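Local coordinates for protein sulfate transporter 4.1, chloroplastic (Arabidopsis thaliana, PDB 7LHV) that cotransports sulfate with protons across a membrane and may take part in regulating sulfate assimilation, at residues Y138-I149 and Y361-L372; L181-M192 and T336-I345. All coordinates share one frame; numbering follows the deposited sequence.

Contact 1: residues Y138-I149 and Y361-L372; sequences YAIFGSSRQLAI and YELDSNSELFGL
Tyr138 and Glu368 make the polar centre of this contact, where the end of helix 125-141 and the loop after it lie against the loop 361-364 and the first turns of helix 365-381 in the SLC26/SulP membrane domain. With CG anti to the backbone N (chi1 -176°), Tyr138 brings its hydroxyl to the carboxylate, whose plane stands steeply to the ring; Tyr138 OH donates to the syn lone pair of Glu368 OE2 at 2.6 Å. Gly142 CA lies against one face of this ring, Ile149 against the other. Where the helix ends, Phe141 O meets Gly371 CA at 3.2 Å in a CA-H...O contact, two backbones brought together by a residue without a side chain. Ser143 then rests between Leu363 and Ser367 CB. Ser144 N reaches back to Glu368 OE1 at 3.4 Å, a weak bond that gives the second carboxylate oxygen a donor of its own, if a poor one. Arg145 holds Tyr361 twice. Arg145 N makes a nearly straight bond (177°) to Tyr361 OH, 3.1 Å away, while the extended side chain runs back over one face of the ring, CD above its centre and the guanidinium, nearly parallel at 7°, off-centre in a cation-pi stack. Leu147 CD2 comes up beside Glu368 OE2. Finally Ile149, opening the short strand that pairs with 388-389, sets its CD1 3.5 Å from Leu372 CD2.

Contact 2: residues L181-M192 and T336-I345; sequences LALLVGILECIM and TSALITGVAI
Ser337 is the knob of this contact: its small side chain drops into a hollow walled by Leu181, Leu184, Val185 and Leu188, a knob-into-hole fit. The segments run in broadly the same direction, crossing at -57°, with axes 8.7 Å apart, a spacing consistent with the small Ser337, Thr341 and Ala344 on this face. Leu184 CB lies 3.3 Å from Ser337 OG, with Leu181 CD1 also close; the polar demand of that hydroxyl is met within its own helix by the carbonyl of Leu333. Leu188 CD1 leans over one rim, 3.7 Å from Ala338 N. On another flank the isopropyl group of Val185 meets Ile340 at about a right angle, Val185 CG2 to Ile340 CG2 at 3.8 Å, and Leu181 CD2 fills in between Thr336 CG2 and Ile340 CD1. One turn on, Thr341 presents a methyl and a hydroxyl. Thr341 CG2 packs on Glu189 CG at 3.7 Å; Thr341 OG1, anti to the carbonyl carbon (chi1 -61°), turns back to donate to Ser337 O at 2.6 Å. That carbonyl also receives Thr341 N from the opposite face of its plane. The hydroxyl's proton thus goes to its own helix, and the oxygen packs against Leu188 CB. Glu189 extends past Thr341 to Ala344 CB, its OE2 bonded to Asn376 of helix 365-381. At the far end the doubly bent Met192 lays CE against Ile345 CD1, 3.7 Å away. This is knob-into-hole packing of two transmembrane helices within the SLC26/SulP membrane domain, with Leu339 of 336-345 in the pocket of a bound sphingosine 1-phosphate.

In the fold
Both contacts are buried in the membrane domain, but they join its parts by different chemistry. Contact 1 works at a helix end and in loops, where backbone amides outside regular helix meet side-chain oxygens and a cation covers a ring; at its margin, Glu362 makes a long, weak ion pair with Lys558 of the second subunit. Contact 2 lies between two helix bodies whose backbones are already satisfied, and no hydrogen bond crosses it. Helix 330-358 is followed directly by helix 365-381, so the second segments of both contacts follow one another along the chain, and contact 2 is nested inside the loop closed by contact 1. They touch directly where Glu189 packs on Leu372 and Ile345 on Leu369.

Contact 1: residues Y138-I149 and Y361-L372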
loop_
_atom_site.group_PDB
_atom_site.type_symbol
_atom_site.label_atom_id
_atom_site.label_comp_id
_atom_site.label_asym_id
_atom_site.label_seq_id
_atom_site.Cartn_x
_atom_site.Cartn_y
_atom_site.Cartn_z
ATOM N N TYR A 138 -28.733 -13.194 -10.816
ATOM C CA TYR A 138 -28.557 -12.139 -9.827
ATOM C C TYR A 138 -29.826 -11.934 -9.017
ATOM O O TYR A 138 -29.775 -11.810 -7.787
ATOM C CB TYR A 138 -28.141 -10.838 -10.500
ATOM C CG TYR A 138 -27.852 -9.738 -9.511
ATOM C CD1 TYR A 138 -26.642 -9.689 -8.842
ATOM C CD2 TYR A 138 -28.793 -8.759 -9.235
ATOM C CE1 TYR A 138 -26.370 -8.692 -7.937
ATOM C CE2 TYR A 138 -28.531 -7.758 -8.328
ATOM C CZ TYR A 138 -27.317 -7.730 -7.682
ATOM O OH TYR A 138 -27.046 -6.735 -6.775
ATOM N N ALA A 139 -30.982 -11.941 -9.683
ATOM C CA ALA A 139 -32.247 -11.770 -8.982
ATOM C C ALA A 139 -32.467 -12.845 -7.931
ATOM O O ALA A 139 -33.259 -12.640 -7.007
ATOM C CB ALA A 139 -33.405 -11.771 -9.979
ATOM N N ILE A 140 -31.788 -13.984 -8.051
ATOM C CA ILE A 140 -31.872 -15.010 -7.021
ATOM C C ILE A 140 -30.773 -14.851 -5.975
ATOM O O ILE A 140 -30.997 -15.139 -4.797
ATOM C CB ILE A 140 -31.827 -16.408 -7.661
ATOM C CG1 ILE A 140 -32.947 -16.557 -8.689
ATOM C CG2 ILE A 140 -31.953 -17.486 -6.603
ATOM C CD1 ILE A 140 -32.866 -17.834 -9.493
ATOM N N PHE A 141 -29.592 -14.375 -6.370
ATOM C CA PHE A 141 -28.439 -14.351 -5.478
ATOM C C PHE A 141 -27.949 -12.945 -5.163
ATOM O O PHE A 141 -26.902 -12.797 -4.526
ATOM C CB PHE A 141 -27.294 -15.178 -6.071
ATOM C CG PHE A 141 -27.589 -16.646 -6.150
ATOM C CD1 PHE A 141 -27.592 -17.427 -5.010
ATOM C CD2 PHE A 141 -27.866 -17.246 -7.366
ATOM C CE1 PHE A 141 -27.864 -18.777 -5.078
ATOM C CE2 PHE A 141 -28.138 -18.595 -7.441
ATOM C CZ PHE A 141 -28.138 -19.361 -6.296
ATOM N N GLY A 142 -28.668 -11.914 -5.584
ATOM C CA GLY A 142 -28.253 -10.544 -5.359
ATOM C C GLY A 142 -28.948 -9.923 -4.163
ATOM O O GLY A 142 -30.128 -10.160 -3.916
ATOM N N SER A 143 -28.196 -9.113 -3.422
ATOM C CA SER A 143 -28.734 -8.437 -2.249
ATOM C C SER A 143 -29.462 -7.147 -2.593
ATOM O O SER A 143 -30.432 -6.795 -1.914
ATOM C CB SER A 143 -27.612 -8.139 -1.254
ATOM O OG SER A 143 -27.065 -9.337 -0.735
ATOM N N SER A 144 -29.016 -6.435 -3.622
ATOM C CA SER A 144 -29.653 -5.180 -3.994
ATOM C C SER A 144 -30.989 -5.439 -4.677
ATOM O O SER A 144 -31.156 -6.422 -5.402
ATOM C CB SER A 144 -28.741 -4.375 -4.914
ATOM O OG SER A 144 -29.249 -3.068 -5.110
ATOM N N ARG A 145 -31.949 -4.549 -4.436
ATOM C CA ARG A 145 -33.276 -4.670 -5.018
ATOM C C ARG A 145 -33.516 -3.713 -6.177
ATOM O O ARG A 145 -34.535 -3.843 -6.862
ATOM C CB ARG A 145 -34.347 -4.446 -3.943
ATOM C CG ARG A 145 -34.264 -5.424 -2.789
ATOM C CD ARG A 145 -35.247 -5.070 -1.690
ATOM N NE ARG A 145 -35.020 -5.859 -0.487
ATOM C CZ ARG A 145 -35.632 -5.649 0.671
ATOM N NH1 ARG A 145 -36.521 -4.681 0.818
ATOM N NH2 ARG A 145 -35.342 -6.430 1.708
ATOM N N GLN A 146 -32.614 -2.762 -6.416
ATOM C CA GLN A 146 -32.736 -1.849 -7.540
ATOM C C GLN A 146 -31.573 -1.916 -8.517
ATOM O O GLN A 146 -31.651 -1.290 -9.579
ATOM C CB GLN A 146 -32.880 -0.395 -7.057
ATOM C CG GLN A 146 -34.222 -0.036 -6.431
ATOM C CD GLN A 146 -34.450 -0.697 -5.093
ATOM O OE1 GLN A 146 -35.399 -1.458 -4.916
ATOM N NE2 GLN A 146 -33.578 -0.406 -4.135
ATOM N N LEU A 147 -30.505 -2.637 -8.195
ATOM C CA LEU A 147 -29.350 -2.693 -9.080
ATOM C C LEU A 147 -29.679 -3.462 -10.351
ATOM O O LEU A 147 -30.332 -4.507 -10.313
ATOM C CB LEU A 147 -28.165 -3.342 -8.368
ATOM C CG LEU A 147 -26.830 -3.267 -9.105
ATOM C CD1 LEU A 147 -26.240 -1.885 -8.981
ATOM C CD2 LEU A 147 -25.865 -4.300 -8.572
ATOM N N ALA A 148 -29.217 -2.939 -11.482
ATOM C CA ALA A 148 -29.413 -3.562 -12.783
ATOM C C ALA A 148 -28.094 -4.150 -13.260
ATOM O O ALA A 148 -27.078 -3.451 -13.305
ATOM C CB ALA A 148 -29.948 -2.554 -13.798
ATOM N N ILE A 149 -28.119 -5.429 -13.630
ATOM C CA ILE A 149 -26.922 -6.196 -13.953
ATOM C C ILE A 149 -26.874 -6.419 -15.456
ATOM O O ILE A 149 -27.876 -6.809 -16.066
ATOM C CB ILE A 149 -26.899 -7.531 -13.192
ATOM C CG1 ILE A 149 -26.539 -7.278 -11.735
ATOM C CG2 ILE A 149 -25.911 -8.495 -13.811
ATOM C CD1 ILE A 149 -25.237 -6.551 -11.574
ATOM N N TYR A 361 -33.416 -0.306 3.310
ATOM C CA TYR A 361 -33.216 -1.724 3.572
ATOM C C TYR A 361 -31.730 -1.988 3.768
ATOM O O TYR A 361 -30.877 -1.202 3.348
ATOM C CB TYR A 361 -33.802 -2.607 2.458
ATOM C CG TYR A 361 -33.152 -2.463 1.099
ATOM C CD1 TYR A 361 -33.595 -1.510 0.195
ATOM C CD2 TYR A 361 -32.116 -3.298 0.711
ATOM C CE1 TYR A 361 -33.011 -1.381 -1.047
ATOM C CE2 TYR A 361 -31.526 -3.176 -0.529
ATOM C CZ TYR A 361 -31.979 -2.216 -1.404
ATOM O OH TYR A 361 -31.396 -2.088 -2.641
ATOM N N GLU A 362 -31.433 -3.104 4.430
ATOM C CA GLU A 362 -30.061 -3.446 4.775
ATOM C C GLU A 362 -29.335 -4.066 3.593
ATOM O O GLU A 362 -29.934 -4.766 2.772
ATOM C CB GLU A 362 -30.035 -4.418 5.954
ATOM C CG GLU A 362 -30.630 -3.875 7.236
ATOM C CD GLU A 362 -29.868 -4.333 8.462
ATOM O OE1 GLU A 362 -30.488 -4.448 9.538
ATOM O OE2 GLU A 362 -28.649 -4.576 8.349
ATOM N N LEU A 363 -28.031 -3.816 3.518
ATOM C CA LEU A 363 -27.188 -4.411 2.494
ATOM C C LEU A 363 -25.759 -4.456 3.009
ATOM O O LEU A 363 -25.305 -3.526 3.681
ATOM C CB LEU A 363 -27.265 -3.624 1.181
ATOM C CG LEU A 363 -26.622 -4.222 -0.071
ATOM C CD1 LEU A 363 -27.412 -3.804 -1.287
ATOM C CD2 LEU A 363 -25.180 -3.774 -0.216
ATOM N N ASP A 364 -25.057 -5.538 2.689
ATOM C CA ASP A 364 -23.663 -5.711 3.060
ATOM C C ASP A 364 -22.807 -5.877 1.813
ATOM O O ASP A 364 -23.263 -6.405 0.795
ATOM C CB ASP A 364 -23.488 -6.906 4.003
ATOM C CG ASP A 364 -24.032 -8.191 3.427
ATOM O OD1 ASP A 364 -24.627 -8.148 2.333
ATOM O OD2 ASP A 364 -23.861 -9.248 4.068
ATOM N N SER A 365 -21.562 -5.411 1.896
ATOM C CA SER A 365 -20.681 -5.386 0.738
ATOM C C SER A 365 -20.096 -6.749 0.402
ATOM O O SER A 365 -19.448 -6.881 -0.640
ATOM C CB SER A 365 -19.552 -4.387 0.974
ATOM O OG SER A 365 -20.062 -3.156 1.454
ATOM N N ASN A 366 -20.290 -7.754 1.251
ATOM C CA ASN A 366 -19.732 -9.076 0.993
ATOM C C ASN A 366 -20.726 -9.997 0.298
ATOM O O ASN A 366 -20.364 -10.685 -0.665
ATOM C CB ASN A 366 -19.256 -9.698 2.306
ATOM C CG ASN A 366 -18.276 -8.809 3.043
ATOM O OD1 ASN A 366 -17.358 -8.252 2.445
ATOM N ND2 ASN A 366 -18.473 -8.667 4.346
ATOM N N SER A 367 -21.976 -10.023 0.762
ATOM C CA SER A 367 -22.987 -10.828 0.086
ATOM C C SER A 367 -23.261 -10.296 -1.314
ATOM O O SER A 367 -23.566 -11.067 -2.230
ATOM C CB SER A 367 -24.274 -10.864 0.906
ATOM O OG SER A 367 -24.050 -11.438 2.181
ATOM N N GLU A 368 -23.156 -8.979 -1.500
ATOM C CA GLU A 368 -23.329 -8.415 -2.833
ATOM C C GLU A 368 -22.229 -8.877 -3.780
ATOM O O GLU A 368 -22.502 -9.234 -4.933
ATOM C CB GLU A 368 -23.373 -6.891 -2.757
ATOM C CG GLU A 368 -23.344 -6.215 -4.110
ATOM C CD GLU A 368 -24.661 -6.335 -4.849
ATOM O OE1 GLU A 368 -25.671 -6.710 -4.219
ATOM O OE2 GLU A 368 -24.686 -6.057 -6.065
ATOM N N LEU A 369 -20.977 -8.882 -3.315
ATOM C CA LEU A 369 -19.891 -9.397 -4.145
ATOM C C LEU A 369 -20.067 -10.881 -4.429
ATOM O O LEU A 369 -19.777 -11.345 -5.535
ATOM C CB LEU A 369 -18.540 -9.143 -3.483
ATOM C CG LEU A 369 -17.898 -7.787 -3.752
ATOM C CD1 LEU A 369 -16.679 -7.601 -2.872
ATOM C CD2 LEU A 369 -17.522 -7.690 -5.217
ATOM N N PHE A 370 -20.529 -11.646 -3.439
ATOM C CA PHE A 370 -20.766 -13.064 -3.678
ATOM C C PHE A 370 -21.851 -13.265 -4.732
ATOM O O PHE A 370 -21.734 -14.140 -5.599
ATOM C CB PHE A 370 -21.134 -13.766 -2.372
ATOM C CG PHE A 370 -21.327 -15.247 -2.520
ATOM C CD1 PHE A 370 -20.237 -16.095 -2.547
ATOM C CD2 PHE A 370 -22.596 -15.789 -2.627
ATOM C CE1 PHE A 370 -20.402 -17.456 -2.684
ATOM C CE2 PHE A 370 -22.768 -17.153 -2.764
ATOM C CZ PHE A 370 -21.670 -17.986 -2.792
ATOM N N GLY A 371 -22.914 -12.460 -4.676
ATOM C CA GLY A 371 -23.960 -12.556 -5.680
ATOM C C GLY A 371 -23.476 -12.188 -7.069
ATOM O O GLY A 371 -23.815 -12.853 -8.052
ATOM N N LEU A 372 -22.674 -11.124 -7.170
ATOM C CA LEU A 372 -22.088 -10.767 -8.460
ATOM C C LEU A 372 -21.205 -11.886 -8.992
ATOM O O LEU A 372 -21.239 -12.195 -10.188
ATOM C CB LEU A 372 -21.281 -9.475 -8.347
ATOM C CG LEU A 372 -22.025 -8.174 -8.080
ATOM C CD1 LEU A 372 -21.035 -7.047 -7.866
ATOM C CD2 LEU A 372 -22.933 -7.867 -9.241
#

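Contact 2: residues L181-M192 and T336-I345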
loop_
_atom_site.group_PDB
_atom_site.type_symbol
_atom_site.label_atom_id
_atom_site.label_comp_id
_atom_site.label_asym_id
_atom_site.label_seq_id
_atom_site.Cartn_x
_atom_site.Cartn_y
_atom_site.Cartn_z
ATOM N N LEU A 181 -12.799 -14.864 -19.280
ATOM C CA LEU A 181 -12.607 -13.690 -18.441
ATOM C C LEU A 181 -13.776 -13.511 -17.488
ATOM O O LEU A 181 -13.586 -13.163 -16.319
ATOM C CB LEU A 181 -12.429 -12.452 -19.317
ATOM C CG LEU A 181 -11.922 -11.188 -18.634
ATOM C CD1 LEU A 181 -10.607 -11.459 -17.956
ATOM C CD2 LEU A 181 -11.764 -10.082 -19.654
ATOM N N ALA A 182 -14.995 -13.749 -17.970
ATOM C CA ALA A 182 -16.160 -13.671 -17.095
ATOM C C ALA A 182 -16.094 -14.716 -15.990
ATOM O O ALA A 182 -16.410 -14.425 -14.832
ATOM C CB ALA A 182 -17.440 -13.830 -17.911
ATOM N N LEU A 183 -15.685 -15.941 -16.331
ATOM C CA LEU A 183 -15.562 -16.986 -15.313
ATOM C C LEU A 183 -14.515 -16.627 -14.267
ATOM O O LEU A 183 -14.736 -16.814 -13.063
ATOM C CB LEU A 183 -15.217 -18.321 -15.967
ATOM C CG LEU A 183 -14.946 -19.472 -15.000
ATOM C CD1 LEU A 183 -16.202 -19.829 -14.234
ATOM C CD2 LEU A 183 -14.411 -20.677 -15.746
ATOM N N LEU A 184 -13.364 -16.116 -14.706
ATOM C CA LEU A 184 -12.318 -15.729 -13.766
ATOM C C LEU A 184 -12.774 -14.577 -12.880
ATOM O O LEU A 184 -12.490 -14.559 -11.678
ATOM C CB LEU A 184 -11.046 -15.352 -14.520
ATOM C CG LEU A 184 -10.373 -16.469 -15.316
ATOM C CD1 LEU A 184 -9.275 -15.902 -16.188
ATOM C CD2 LEU A 184 -9.829 -17.533 -14.387
ATOM N N VAL A 185 -13.482 -13.605 -13.459
ATOM C CA VAL A 185 -14.000 -12.493 -12.672
ATOM C C VAL A 185 -14.988 -12.996 -11.633
ATOM O O VAL A 185 -14.961 -12.572 -10.473
ATOM C CB VAL A 185 -14.631 -11.433 -13.592
ATOM C CG1 VAL A 185 -15.531 -10.510 -12.798
ATOM C CG2 VAL A 185 -13.552 -10.640 -14.296
ATOM N N GLY A 186 -15.872 -13.914 -12.025
ATOM C CA GLY A 186 -16.821 -14.461 -11.072
ATOM C C GLY A 186 -16.149 -15.216 -9.943
ATOM O O GLY A 186 -16.542 -15.090 -8.781
ATOM N N ILE A 187 -15.124 -16.006 -10.266
ATOM C CA ILE A 187 -14.404 -16.745 -9.230
ATOM C C ILE A 187 -13.703 -15.785 -8.276
ATOM O O ILE A 187 -13.756 -15.957 -7.051
ATOM C CB ILE A 187 -13.421 -17.743 -9.867
ATOM C CG1 ILE A 187 -14.154 -19.023 -10.263
ATOM C CG2 ILE A 187 -12.285 -18.061 -8.917
ATOM C CD1 ILE A 187 -13.338 -19.946 -11.128
ATOM N N LEU A 188 -13.042 -14.758 -8.815
ATOM C CA LEU A 188 -12.367 -13.791 -7.952
ATOM C C LEU A 188 -13.360 -13.046 -7.072
ATOM O O LEU A 188 -13.087 -12.800 -5.893
ATOM C CB LEU A 188 -11.554 -12.808 -8.790
ATOM C CG LEU A 188 -10.193 -13.303 -9.277
ATOM C CD1 LEU A 188 -9.525 -12.256 -10.146
ATOM C CD2 LEU A 188 -9.308 -13.665 -8.103
ATOM N N GLU A 189 -14.516 -12.672 -7.625
ATOM C CA GLU A 189 -15.528 -11.979 -6.835
ATOM C C GLU A 189 -16.078 -12.872 -5.731
ATOM O O GLU A 189 -16.276 -12.418 -4.600
ATOM C CB GLU A 189 -16.659 -11.497 -7.739
ATOM C CG GLU A 189 -16.255 -10.410 -8.709
ATOM C CD GLU A 189 -17.431 -9.881 -9.492
ATOM O OE1 GLU A 189 -17.313 -8.800 -10.099
ATOM O OE2 GLU A 189 -18.479 -10.557 -9.500
ATOM N N CYS A 190 -16.336 -14.145 -6.038
ATOM C CA CYS A 190 -16.816 -15.062 -5.010
ATOM C C CYS A 190 -15.777 -15.254 -3.915
ATOM O O CYS A 190 -16.121 -15.328 -2.729
ATOM C CB CYS A 190 -17.195 -16.402 -5.635
ATOM S SG CYS A 190 -18.878 -16.469 -6.273
ATOM N N ILE A 191 -14.499 -15.340 -4.290
ATOM C CA ILE A 191 -13.439 -15.488 -3.295
ATOM C C ILE A 191 -13.360 -14.249 -2.411
ATOM O O ILE A 191 -13.271 -14.347 -1.181
ATOM C CB ILE A 191 -12.096 -15.781 -3.985
ATOM C CG1 ILE A 191 -12.003 -17.260 -4.361
ATOM C CG2 ILE A 191 -10.933 -15.382 -3.096
ATOM C CD1 ILE A 191 -10.837 -17.583 -5.259
ATOM N N MET A 192 -13.404 -13.063 -3.019
ATOM C CA MET A 192 -13.297 -11.828 -2.250
ATOM C C MET A 192 -14.555 -11.535 -1.445
ATOM O O MET A 192 -14.502 -10.728 -0.511
ATOM C CB MET A 192 -12.989 -10.654 -3.178
ATOM C CG MET A 192 -11.641 -10.754 -3.868
ATOM S SD MET A 192 -10.277 -10.107 -2.888
ATOM C CE MET A 192 -10.633 -8.355 -2.924
ATOM N N THR A 336 -6.294 -8.638 -15.817
ATOM C CA THR A 336 -7.562 -8.003 -16.164
ATOM C C THR A 336 -8.683 -8.460 -15.235
ATOM O O THR A 336 -9.473 -7.638 -14.759
ATOM C CB THR A 336 -7.918 -8.296 -17.620
ATOM O OG1 THR A 336 -6.909 -7.749 -18.476
ATOM C CG2 THR A 336 -9.250 -7.667 -17.969
ATOM N N SER A 337 -8.743 -9.764 -14.943
ATOM C CA SER A 337 -9.799 -10.296 -14.086
ATOM C C SER A 337 -9.809 -9.615 -12.727
ATOM O O SER A 337 -10.877 -9.362 -12.160
ATOM C CB SER A 337 -9.631 -11.804 -13.915
ATOM O OG SER A 337 -9.624 -12.459 -15.166
ATOM N N ALA A 338 -8.629 -9.334 -12.174
ATOM C CA ALA A 338 -8.564 -8.567 -10.938
ATOM C C ALA A 338 -9.088 -7.154 -11.152
ATOM O O ALA A 338 -9.945 -6.677 -10.397
ATOM C CB ALA A 338 -7.131 -8.541 -10.412
ATOM N N LEU A 339 -8.614 -6.487 -12.207
ATOM C CA LEU A 339 -8.988 -5.097 -12.447
ATOM C C LEU A 339 -10.498 -4.946 -12.548
ATOM O O LEU A 339 -11.102 -4.139 -11.829
ATOM C CB LEU A 339 -8.308 -4.591 -13.717
ATOM C CG LEU A 339 -8.703 -3.212 -14.236
ATOM C CD1 LEU A 339 -8.494 -2.152 -13.174
ATOM C CD2 LEU A 339 -7.904 -2.885 -15.481
ATOM N N ILE A 340 -11.130 -5.745 -13.408
ATOM C CA ILE A 340 -12.585 -5.725 -13.513
ATOM C C ILE A 340 -13.212 -5.987 -12.154
ATOM O O ILE A 340 -14.133 -5.276 -11.732
ATOM C CB ILE A 340 -13.062 -6.745 -14.564
ATOM C CG1 ILE A 340 -12.751 -6.246 -15.974
ATOM C CG2 ILE A 340 -14.544 -7.016 -14.408
ATOM C CD1 ILE A 340 -12.937 -7.294 -17.038
ATOM N N THR A 341 -12.696 -6.982 -11.426
ATOM C CA THR A 341 -13.221 -7.264 -10.097
ATOM C C THR A 341 -13.110 -6.039 -9.204
ATOM O O THR A 341 -14.055 -5.703 -8.482
ATOM C CB THR A 341 -12.484 -8.447 -9.474
ATOM O OG1 THR A 341 -12.669 -9.608 -10.291
ATOM C CG2 THR A 341 -13.012 -8.726 -8.080
ATOM N N GLY A 342 -11.979 -5.335 -9.274
ATOM C CA GLY A 342 -11.838 -4.119 -8.495
ATOM C C GLY A 342 -12.937 -3.124 -8.801
ATOM O O GLY A 342 -13.512 -2.520 -7.891
ATOM N N VAL A 343 -13.282 -2.985 -10.083
ATOM C CA VAL A 343 -14.386 -2.111 -10.467
ATOM C C VAL A 343 -15.653 -2.521 -9.731
ATOM O O VAL A 343 -16.337 -1.687 -9.123
ATOM C CB VAL A 343 -14.582 -2.140 -11.992
ATOM C CG1 VAL A 343 -15.914 -1.523 -12.366
ATOM C CG2 VAL A 343 -13.441 -1.416 -12.684
ATOM N N ALA A 344 -15.955 -3.821 -9.727
ATOM C CA ALA A 344 -17.150 -4.290 -9.039
ATOM C C ALA A 344 -17.095 -3.979 -7.554
ATOM O O ALA A 344 -18.133 -3.725 -6.936
ATOM C CB ALA A 344 -17.330 -5.789 -9.258
ATOM N N ILE A 345 -15.901 -3.998 -6.960
ATOM C CA ILE A 345 -15.784 -3.647 -5.550
ATOM C C ILE A 345 -16.014 -2.156 -5.354
ATOM O O ILE A 345 -16.617 -1.730 -4.362
ATOM C CB ILE A 345 -14.422 -4.096 -4.997
ATOM C CG1 ILE A 345 -14.321 -5.619 -5.019
ATOM C CG2 ILE A 345 -14.216 -3.583 -3.588
ATOM C CD1 ILE A 345 -12.946 -6.137 -4.705
#